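Local coordinates for hypothetical zinc-type alcohol dehydrogenase-like protein in PRE5-FET4 intergenic region (PDB 1PIW) that reduces a broad range of aromatic and aliphatic aldehydes to alcohols with NADPH, as a zinc-dependent medium-chain alcohol dehydrogenase working as a homodimer, at residues A[12-18]-A[50-55]; A[133-137]-A[354-358]. One frame throughout, in Å; residues are numbered along the deposited sequence.

Contact 1 of 2, residues A[12-18]-A[50-55]; sequences IQSHEDW and IHCAAG. With NAP (NADP nicotinamide-adenine-dinucleotide phosphate), chain E.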
ATOM      1  N   ILE A  12      -6.388 -17.788  32.302  1.00 42.72           N
ATOM      2  CA  ILE A  12      -4.931 -17.803  32.397  1.00 42.68           C
ATOM      3  C   ILE A  12      -4.542 -17.220  33.766  1.00 43.63           C
ATOM      4  O   ILE A  12      -4.965 -16.114  34.107  1.00 43.19           O
ATOM      5  CB  ILE A  12      -4.290 -16.892  31.318  1.00 39.96           C
ATOM      6  CG1 ILE A  12      -4.949 -17.103  29.951  1.00 36.13           C
ATOM      7  CG2 ILE A  12      -2.814 -17.140  31.261  1.00 40.85           C
ATOM      8  CD1 ILE A  12      -4.817 -18.471  29.397  1.00 33.17           C
ATOM      9  N   GLN A  13      -3.728 -17.943  34.536  1.00 44.82           N
ATOM     10  CA  GLN A  13      -3.315 -17.470  35.864  1.00 44.10           C
ATOM     11  C   GLN A  13      -1.972 -16.739  35.911  1.00 43.89           C
ATOM     12  O   GLN A  13      -1.699 -16.028  36.873  1.00 42.66           O
ATOM     13  CB  GLN A  13      -3.284 -18.638  36.842  1.00 43.65           C
ATOM     14  CG  GLN A  13      -4.553 -19.446  36.839  1.00 43.22           C
ATOM     15  CD  GLN A  13      -5.746 -18.648  37.303  1.00 43.01           C
ATOM     16  OE1 GLN A  13      -6.885 -18.974  36.976  1.00 44.14           O
ATOM     17  NE2 GLN A  13      -5.495 -17.604  38.076  1.00 41.75           N
ATOM     18  N   SER A  14      -1.141 -16.923  34.884  1.00 44.27           N
ATOM     19  CA  SER A  14       0.160 -16.261  34.806  1.00 44.97           C
ATOM     20  C   SER A  14       0.768 -16.482  33.433  1.00 45.13           C
ATOM     21  O   SER A  14       0.637 -17.561  32.872  1.00 44.64           O
ATOM     22  CB  SER A  14       1.113 -16.828  35.849  1.00 48.25           C
ATOM     23  OG  SER A  14       2.093 -17.660  35.236  1.00 52.11           O
ATOM     24  N   HIS A  15       1.454 -15.478  32.899  1.00 46.30           N
ATOM     25  CA  HIS A  15       2.069 -15.615  31.580  1.00 47.98           C
ATOM     26  C   HIS A  15       3.146 -16.688  31.471  1.00 50.03           C
ATOM     27  O   HIS A  15       3.769 -16.814  30.420  1.00 50.68           O
ATOM     28  CB  HIS A  15       2.691 -14.301  31.114  1.00 46.94           C
ATOM     29  CG  HIS A  15       1.697 -13.217  30.850  1.00 47.91           C
ATOM     30  ND1 HIS A  15       0.535 -13.432  30.145  1.00 49.05           N
ATOM     31  CD2 HIS A  15       1.705 -11.902  31.173  1.00 47.75           C
ATOM     32  CE1 HIS A  15      -0.132 -12.296  30.047  1.00 49.53           C
ATOM     33  NE2 HIS A  15       0.557 -11.352  30.661  1.00 47.79           N
ATOM     34  N   GLU A  16       3.398 -17.446  32.533  1.00 52.28           N
ATOM     35  CA  GLU A  16       4.427 -18.480  32.446  1.00 54.85           C
ATOM     36  C   GLU A  16       3.752 -19.832  32.456  1.00 55.58           C
ATOM     37  O   GLU A  16       4.192 -20.778  31.781  1.00 57.34           O
ATOM     38  CB  GLU A  16       5.421 -18.388  33.602  1.00 56.38           C
ATOM     39  CG  GLU A  16       6.205 -17.094  33.640  1.00 59.46           C
ATOM     40  CD  GLU A  16       5.359 -15.917  34.103  1.00 62.40           C
ATOM     41  OE1 GLU A  16       4.847 -15.969  35.244  1.00 64.22           O
ATOM     42  OE2 GLU A  16       5.204 -14.939  33.334  1.00 63.98           O
ATOM     43  N   ASP A  17       2.672 -19.911  33.220  1.00 52.64           N
ATOM     44  CA  ASP A  17       1.898 -21.132  33.321  1.00 51.22           C
ATOM     45  C   ASP A  17       0.731 -20.963  32.341  1.00 51.07           C
ATOM     46  O   ASP A  17      -0.357 -21.504  32.561  1.00 51.63           O
ATOM     47  CB  ASP A  17       1.372 -21.251  34.746  1.00 51.54           C
ATOM     48  CG  ASP A  17       0.966 -22.650  35.105  1.00 52.74           C
ATOM     49  OD1 ASP A  17       0.111 -22.806  36.013  1.00 51.53           O
ATOM     50  OD2 ASP A  17       1.515 -23.589  34.493  1.00 54.07           O
ATOM     51  N   TRP A  18       0.961 -20.214  31.258  1.00 49.25           N
ATOM     52  CA  TRP A  18      -0.094 -19.935  30.291  1.00 47.07           C
ATOM     53  C   TRP A  18      -0.762 -21.151  29.698  1.00 46.40           C
ATOM     54  O   TRP A  18      -1.925 -21.084  29.300  1.00 45.61           O
ATOM     55  CB  TRP A  18       0.405 -19.034  29.158  1.00 47.36           C
ATOM     56  CG  TRP A  18       1.284 -19.705  28.142  1.00 49.48           C
ATOM     57  CD1 TRP A  18       2.634 -19.858  28.204  1.00 49.73           C
ATOM     58  CD2 TRP A  18       0.875 -20.287  26.891  1.00 49.03           C
ATOM     59  NE1 TRP A  18       3.094 -20.494  27.073  1.00 48.93           N
ATOM     60  CE2 TRP A  18       2.035 -20.768  26.253  1.00 47.48           C
ATOM     61  CE3 TRP A  18      -0.358 -20.446  26.251  1.00 48.61           C
ATOM     62  CZ2 TRP A  18       2.000 -21.395  25.014  1.00 46.35           C
ATOM     63  CZ3 TRP A  18      -0.387 -21.070  25.013  1.00 48.30           C
ATOM     64  CH2 TRP A  18       0.784 -21.536  24.411  1.00 47.00           C
ATOM     65  N   ILE A  50      -3.408 -17.219  21.898  1.00 36.61           N
ATOM     66  CA  ILE A  50      -2.091 -17.699  22.315  1.00 35.95           C
ATOM     67  C   ILE A  50      -1.120 -16.566  22.631  1.00 35.99           C
ATOM     68  O   ILE A  50      -0.622 -16.457  23.748  1.00 34.14           O
ATOM     69  CB  ILE A  50      -1.483 -18.625  21.229  1.00 35.78           C
ATOM     70  CG1 ILE A  50      -2.485 -19.721  20.869  1.00 34.81           C
ATOM     71  CG2 ILE A  50      -0.207 -19.281  21.739  1.00 35.79           C
ATOM     72  CD1 ILE A  50      -2.950 -20.549  22.054  1.00 34.97           C
ATOM     73  N   HIS A  51      -0.857 -15.724  21.641  1.00 38.42           N
ATOM     74  CA  HIS A  51       0.045 -14.587  21.805  1.00 41.68           C
ATOM     75  C   HIS A  51      -0.213 -13.885  23.123  1.00 42.90           C
ATOM     76  O   HIS A  51       0.707 -13.584  23.887  1.00 44.50           O
ATOM     77  CB  HIS A  51      -0.181 -13.565  20.694  1.00 45.04           C
ATOM     78  CG  HIS A  51       0.282 -14.008  19.342  1.00 48.66           C
ATOM     79  ND1 HIS A  51       1.605 -13.973  18.962  1.00 49.57           N
ATOM     80  CD2 HIS A  51      -0.409 -14.458  18.270  1.00 48.95           C
ATOM     81  CE1 HIS A  51       1.709 -14.378  17.709  1.00 50.89           C
ATOM     82  NE2 HIS A  51       0.501 -14.678  17.267  1.00 51.24           N
ATOM     83  N   CYS A  52      -1.488 -13.614  23.369  1.00 43.00           N
ATOM     84  CA  CYS A  52      -1.915 -12.921  24.563  1.00 41.29           C
ATOM     85  C   CYS A  52      -1.614 -13.692  25.843  1.00 41.88           C
ATOM     86  O   CYS A  52      -0.948 -13.174  26.742  1.00 42.97           O
ATOM     87  CB  CYS A  52      -3.408 -12.634  24.467  1.00 40.32           C
ATOM     88  SG  CYS A  52      -3.951 -11.301  25.519  1.00 35.77           S
ATOM     89  N   ALA A  53      -2.099 -14.928  25.926  1.00 40.96           N
ATOM     90  CA  ALA A  53      -1.898 -15.748  27.119  1.00 40.61           C
ATOM     91  C   ALA A  53      -0.424 -15.996  27.410  1.00 40.63           C
ATOM     92  O   ALA A  53       0.005 -16.009  28.558  1.00 38.40           O
ATOM     93  CB  ALA A  53      -2.639 -17.070  26.966  1.00 39.86           C
ATOM     94  N   ALA A  54       0.349 -16.190  26.354  1.00 42.23           N
ATOM     95  CA  ALA A  54       1.767 -16.430  26.492  1.00 44.39           C
ATOM     96  C   ALA A  54       2.478 -15.143  26.847  1.00 46.02           C
ATOM     97  O   ALA A  54       3.691 -15.122  27.017  1.00 47.69           O
ATOM     98  CB  ALA A  54       2.313 -16.971  25.210  1.00 45.14           C
ATOM     99  N   GLY A  55       1.719 -14.062  26.949  1.00 47.40           N
ATOM    100  CA  GLY A  55       2.310 -12.781  27.284  1.00 48.62           C
ATOM    101  C   GLY A  55       3.152 -12.170  26.179  1.00 49.59           C
ATOM    102  O   GLY A  55       4.000 -11.326  26.452  1.00 48.77           O
TER
HETATM  103  PA  NAP E4292      -2.376 -20.063  13.472  1.00 61.33           P
HETATM  104  O1A NAP E4292      -1.730 -19.501  14.604  1.00 60.74           O
HETATM  105  O2A NAP E4292      -3.320 -21.267  13.465  1.00 59.31           O
HETATM  106  O5B NAP E4292      -1.255 -20.370  12.375  1.00 58.58           O
HETATM  107  C5B NAP E4292      -0.372 -19.294  11.959  1.00 53.73           C
HETATM  108  C4B NAP E4292       0.201 -19.876  10.654  1.00 52.21           C
HETATM  109  O4B NAP E4292       1.141 -18.864  10.062  1.00 52.35           O
HETATM  110  C3B NAP E4292       1.095 -21.140  10.792  1.00 50.61           C
HETATM  111  O3B NAP E4292       0.259 -22.295  10.624  1.00 50.15           O
HETATM  112  C2B NAP E4292       2.134 -20.945   9.704  1.00 49.41           C
HETATM  113  O2B NAP E4292       1.703 -21.329   8.404  1.00 41.45           O
HETATM  114  C1B NAP E4292       2.421 -19.418   9.749  1.00 50.83           C
HETATM  115  N9A NAP E4292       3.543 -19.138  10.690  1.00 51.26           N
HETATM  116  C8A NAP E4292       3.731 -19.382  12.039  1.00 50.38           C
HETATM  117  N7A NAP E4292       4.905 -18.977  12.514  1.00 50.72           N
HETATM  118  C5A NAP E4292       5.532 -18.432  11.402  1.00 51.18           C
HETATM  119  C6A NAP E4292       6.812 -17.840  11.278  1.00 51.10           C
HETATM  120  N6A NAP E4292       7.725 -17.676  12.247  1.00 51.66           N
HETATM  121  N1A NAP E4292       7.186 -17.368  10.015  1.00 50.29           N
HETATM  122  C2A NAP E4292       6.316 -17.483   8.921  1.00 52.67           C
HETATM  123  N3A NAP E4292       5.050 -18.062   9.007  1.00 53.20           N
HETATM  124  C4A NAP E4292       4.698 -18.524  10.273  1.00 51.93           C
HETATM  125  O3  NAP E4292      -3.196 -18.967  12.703  1.00 62.17           O
HETATM  126  PN  NAP E4292      -3.958 -17.674  13.136  1.00 60.44           P
HETATM  127  O1N NAP E4292      -4.697 -17.889  14.383  1.00 57.93           O
HETATM  128  O2N NAP E4292      -4.740 -17.296  11.952  1.00 62.79           O
HETATM  129  O5D NAP E4292      -2.786 -16.673  13.405  1.00 60.84           O
HETATM  130  C5D NAP E4292      -3.081 -15.528  14.209  1.00 65.21           C
HETATM  131  C4D NAP E4292      -2.275 -14.386  13.701  1.00 67.16           C
HETATM  132  O4D NAP E4292      -3.204 -13.449  13.106  1.00 67.97           O
HETATM  133  C3D NAP E4292      -1.564 -13.627  14.849  1.00 69.16           C
HETATM  134  O3D NAP E4292      -0.242 -13.191  14.481  1.00 68.06           O
HETATM  135  C2D NAP E4292      -2.520 -12.495  15.148  1.00 70.36           C
HETATM  136  O2D NAP E4292      -1.889 -11.378  15.721  1.00 74.31           O
HETATM  137  C1D NAP E4292      -3.109 -12.173  13.822  1.00 70.74           C
HETATM  138  P2B NAP E4292       2.646 -22.064   7.336  1.00 36.62           P
HETATM  139  O1X NAP E4292       3.430 -20.960   6.654  1.00 30.85           O
HETATM  140  O2X NAP E4292       3.476 -22.925   8.212  1.00 34.33           O
HETATM  141  O3X NAP E4292       1.711 -22.749   6.391  1.00 31.81           O
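Two rings of segment 12-18, those of Trp-18 and His-15, lie against the C-terminal end of helix 47-53. Over one face of the Trp-18 indole sits Ala-54: its CB stands 3.9 Å from the centroid of the five-membered ring, nearly on the ring normal, a CH-pi contact. The far end of the six-membered ring runs on to Ile-50, where Trp-18 CH2 meets CG2 of Ile-50 at 3.6 Å. One face of the His-15 imidazole is covered by the CA of Gly-55, another CH-pi contact, 3.6 Å from the centroid. At the edge of the same ring, ND1 donates to the carbonyl O of Ala-53 over 3.1 Å; the N-H points almost straight at its acceptor (164°) but comes from above the carbonyl plane. NE2 accepts from the backbone N of Met-60, so both ring nitrogens are engaged and the rotation of the imidazole is fixed. Gly-55 closes the helix in a Schellman motif with positive phi, and a CB there would probably run into the His-15 ring. The same helix carries His-51, whose NE2 lies 3.2 Å from O3D of NADP. Trp-18 has CG between the backbone N and the carbonyl carbon (chi1 75°), which turns the indole across the last turn of the helix. Alongside, Ile-12 CD1 touches Ala-53 CB at 3.6 Å.

Contact 2 of 2, residues A[133-137]-A[354-358]; sequences GGYAN and YDKEF
In this medium-chain dehydrogenase the C-terminal tail returns to the GroES-like catalytic domain, and the contact joins that tail to the loop leading into strand 138-142. Segment 354-358 follows strand 348-352, which pairs with strand 35-45 in the mixed sheet that also holds strand 138-142, and ends in a short, weakly bonded helix; segment 133-137 carries an inverse gamma turn centred on Tyr-135. Two aromatic side chains of the tail, Tyr-354 and Phe-358, reach toward the backbone of this turn. The phenol of Tyr-354 donates its proton from OH to the carbonyl O of Gly-134 over 2.7 Å, approaching with a C=O...O angle of 134° and tilted 25° from the carbonyl plane. That oxygen also accepts a weak bond from Ala-136 N, the one that closes the gamma turn, so the tyrosine grips the turn at its own acceptor. Tyr-354 OH further lies 3.5 Å from the CA of Tyr-135, and its ring presents an edge to the backbone around Ala-136. A phenylalanine in place of Tyr-354 would probably keep much of the ring's packing but leave the buried Gly-134 carbonyl without its hydroxyl partner, held by the weak turn bond alone among the contacts described. The Tyr-135 side chain points the other way, with its hydroxyl hydrogen-bonded to Asp-49. Phe-358 has CG anti to its carbonyl carbon (chi1 -69°), which lays one ring face against the peptide joining Ala-136 to Asn-137, while CG of Glu-357 lies over the opposite face. The rim atom CZ of Phe-358 approaches Ala-136 CA at 3.8 Å. At the other end of the ring, Asn-137 CB stands 3.7 Å from Phe-358 CG, making a CH-pi contact over the face.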
ATOM      1  N   GLY A 133     -14.687 -12.658  29.007  1.00 38.17           N
ATOM      2  CA  GLY A 133     -15.379 -13.608  28.135  1.00 38.15           C
ATOM      3  C   GLY A 133     -14.595 -14.420  27.109  1.00 37.36           C
ATOM      4  O   GLY A 133     -13.437 -14.128  26.821  1.00 38.47           O
ATOM      5  N   GLY A 134     -15.246 -15.433  26.539  1.00 35.99           N
ATOM      6  CA  GLY A 134     -14.599 -16.288  25.553  1.00 34.09           C
ATOM      7  C   GLY A 134     -14.622 -17.749  25.990  1.00 33.97           C
ATOM      8  O   GLY A 134     -15.558 -18.501  25.683  1.00 32.85           O
ATOM      9  N   TYR A 135     -13.576 -18.167  26.696  1.00 33.00           N
ATOM     10  CA  TYR A 135     -13.522 -19.528  27.201  1.00 33.22           C
ATOM     11  C   TYR A 135     -14.286 -19.494  28.521  1.00 34.40           C
ATOM     12  O   TYR A 135     -13.750 -19.862  29.566  1.00 35.55           O
ATOM     13  CB  TYR A 135     -12.080 -19.974  27.484  1.00 32.15           C
ATOM     14  CG  TYR A 135     -11.142 -20.027  26.300  1.00 30.37           C
ATOM     15  CD1 TYR A 135     -11.541 -19.593  25.043  1.00 30.12           C
ATOM     16  CD2 TYR A 135      -9.832 -20.471  26.455  1.00 28.90           C
ATOM     17  CE1 TYR A 135     -10.665 -19.593  23.979  1.00 29.80           C
ATOM     18  CE2 TYR A 135      -8.945 -20.472  25.393  1.00 29.26           C
ATOM     19  CZ  TYR A 135      -9.369 -20.026  24.154  1.00 29.74           C
ATOM     20  OH  TYR A 135      -8.496 -19.971  23.091  1.00 29.75           O
ATOM     21  N   ALA A 136     -15.531 -19.037  28.485  1.00 34.45           N
ATOM     22  CA  ALA A 136     -16.318 -18.967  29.699  1.00 34.31           C
ATOM     23  C   ALA A 136     -17.761 -19.316  29.406  1.00 35.58           C
ATOM     24  O   ALA A 136     -18.100 -19.633  28.277  1.00 35.25           O
ATOM     25  CB  ALA A 136     -16.217 -17.592  30.291  1.00 34.45           C
ATOM     26  N   ASN A 137     -18.608 -19.249  30.427  1.00 37.06           N
ATOM     27  CA  ASN A 137     -20.019 -19.579  30.292  1.00 38.82           C
ATOM     28  C   ASN A 137     -20.888 -18.427  29.784  1.00 40.12           C
ATOM     29  O   ASN A 137     -21.958 -18.656  29.207  1.00 40.53           O
ATOM     30  CB  ASN A 137     -20.557 -20.085  31.633  1.00 40.84           C
ATOM     31  CG  ASN A 137     -20.354 -19.087  32.768  1.00 43.01           C
ATOM     32  OD1 ASN A 137     -20.783 -19.320  33.898  1.00 42.36           O
ATOM     33  ND2 ASN A 137     -19.697 -17.971  32.470  1.00 45.37           N
ATOM     34  N   TYR A 354     -19.915 -26.601  26.281  1.00 53.56           N
ATOM     35  CA  TYR A 354     -19.910 -25.561  27.308  1.00 57.37           C
ATOM     36  C   TYR A 354     -20.904 -25.820  28.448  1.00 61.10           C
ATOM     37  O   TYR A 354     -20.646 -25.484  29.600  1.00 61.72           O
ATOM     38  CB  TYR A 354     -20.230 -24.202  26.663  1.00 55.23           C
ATOM     39  CG  TYR A 354     -19.030 -23.392  26.222  1.00 50.89           C
ATOM     40  CD1 TYR A 354     -18.485 -22.430  27.055  1.00 49.44           C
ATOM     41  CD2 TYR A 354     -18.447 -23.587  24.977  1.00 48.95           C
ATOM     42  CE1 TYR A 354     -17.385 -21.676  26.666  1.00 49.42           C
ATOM     43  CE2 TYR A 354     -17.341 -22.836  24.575  1.00 49.03           C
ATOM     44  CZ  TYR A 354     -16.812 -21.876  25.428  1.00 49.00           C
ATOM     45  OH  TYR A 354     -15.720 -21.105  25.058  1.00 46.26           O
ATOM     46  N   ASP A 355     -22.044 -26.413  28.120  1.00 65.61           N
ATOM     47  CA  ASP A 355     -23.077 -26.678  29.113  1.00 68.94           C
ATOM     48  C   ASP A 355     -22.763 -27.845  30.035  1.00 70.78           C
ATOM     49  O   ASP A 355     -23.257 -27.888  31.160  1.00 72.01           O
ATOM     50  CB  ASP A 355     -24.412 -26.914  28.412  1.00 70.27           C
ATOM     51  CG  ASP A 355     -24.323 -27.984  27.341  1.00 72.87           C
ATOM     52  OD1 ASP A 355     -25.309 -28.154  26.594  1.00 74.67           O
ATOM     53  OD2 ASP A 355     -23.270 -28.658  27.246  1.00 72.63           O
ATOM     54  N   LYS A 356     -21.955 -28.795  29.571  1.00 72.68           N
ATOM     55  CA  LYS A 356     -21.601 -29.941  30.407  1.00 74.10           C
ATOM     56  C   LYS A 356     -20.233 -29.717  31.027  1.00 73.49           C
ATOM     57  O   LYS A 356     -19.482 -30.658  31.256  1.00 73.27           O
ATOM     58  CB  LYS A 356     -21.594 -31.236  29.588  1.00 75.87           C
ATOM     59  CG  LYS A 356     -20.536 -31.289  28.511  1.00 79.50           C
ATOM     60  CD  LYS A 356     -20.483 -32.665  27.861  1.00 82.56           C
ATOM     61  CE  LYS A 356     -19.341 -32.767  26.842  1.00 84.35           C
ATOM     62  NZ  LYS A 356     -19.134 -34.169  26.353  1.00 84.73           N
ATOM     63  N   GLU A 357     -19.925 -28.454  31.295  1.00 73.89           N
ATOM     64  CA  GLU A 357     -18.656 -28.064  31.884  1.00 74.49           C
ATOM     65  C   GLU A 357     -18.817 -26.960  32.915  1.00 76.10           C
ATOM     66  O   GLU A 357     -18.038 -26.876  33.863  1.00 76.14           O
ATOM     67  CB  GLU A 357     -17.697 -27.570  30.806  1.00 73.99           C
ATOM     68  CG  GLU A 357     -16.482 -26.851  31.370  1.00 73.14           C
ATOM     69  CD  GLU A 357     -15.535 -27.795  32.075  1.00 73.67           C
ATOM     70  OE1 GLU A 357     -14.723 -27.326  32.906  1.00 72.33           O
ATOM     71  OE2 GLU A 357     -15.599 -29.010  31.781  1.00 73.32           O
ATOM     72  N   PHE A 358     -19.820 -26.107  32.730  1.00 77.69           N
ATOM     73  CA  PHE A 358     -20.022 -25.000  33.648  1.00 80.11           C
ATOM     74  C   PHE A 358     -21.193 -25.111  34.620  1.00 83.83           C
ATOM     75  O   PHE A 358     -21.285 -24.340  35.582  1.00 85.23           O
ATOM     76  CB  PHE A 358     -20.117 -23.695  32.863  1.00 77.79           C
ATOM     77  CG  PHE A 358     -18.823 -23.281  32.223  1.00 74.65           C
ATOM     78  CD1 PHE A 358     -18.528 -23.643  30.920  1.00 73.46           C
ATOM     79  CD2 PHE A 358     -17.890 -22.543  32.936  1.00 74.01           C
ATOM     80  CE1 PHE A 358     -17.324 -23.277  30.338  1.00 72.62           C
ATOM     81  CE2 PHE A 358     -16.684 -22.174  32.361  1.00 72.83           C
ATOM     82  CZ  PHE A 358     -16.403 -22.543  31.059  1.00 72.63           C
TER

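In the fold
The two contacts follow one another along the chain and do not touch: their centres are 19 Å apart and their nearest atoms about 6 Å. Helix 47-53 of contact 1 reaches the cofactor on another side, through His-51 and the backbone N of Gly-47, and begins just after the zinc ligand Cys-46; the side chains of Ile-50 and Cys-46 are about 7 Å apart. The side chain of Cys-52 in contact 1 lies about 9 Å from a bound zinc ion, and that of Tyr-135 in contact 2 about 10 Å from a zinc ion and from NADP. Helix 47-53 connects the two, because Asp-49, the residue just before segment 50-55, is hydrogen-bonded to the Tyr-135 hydroxyl.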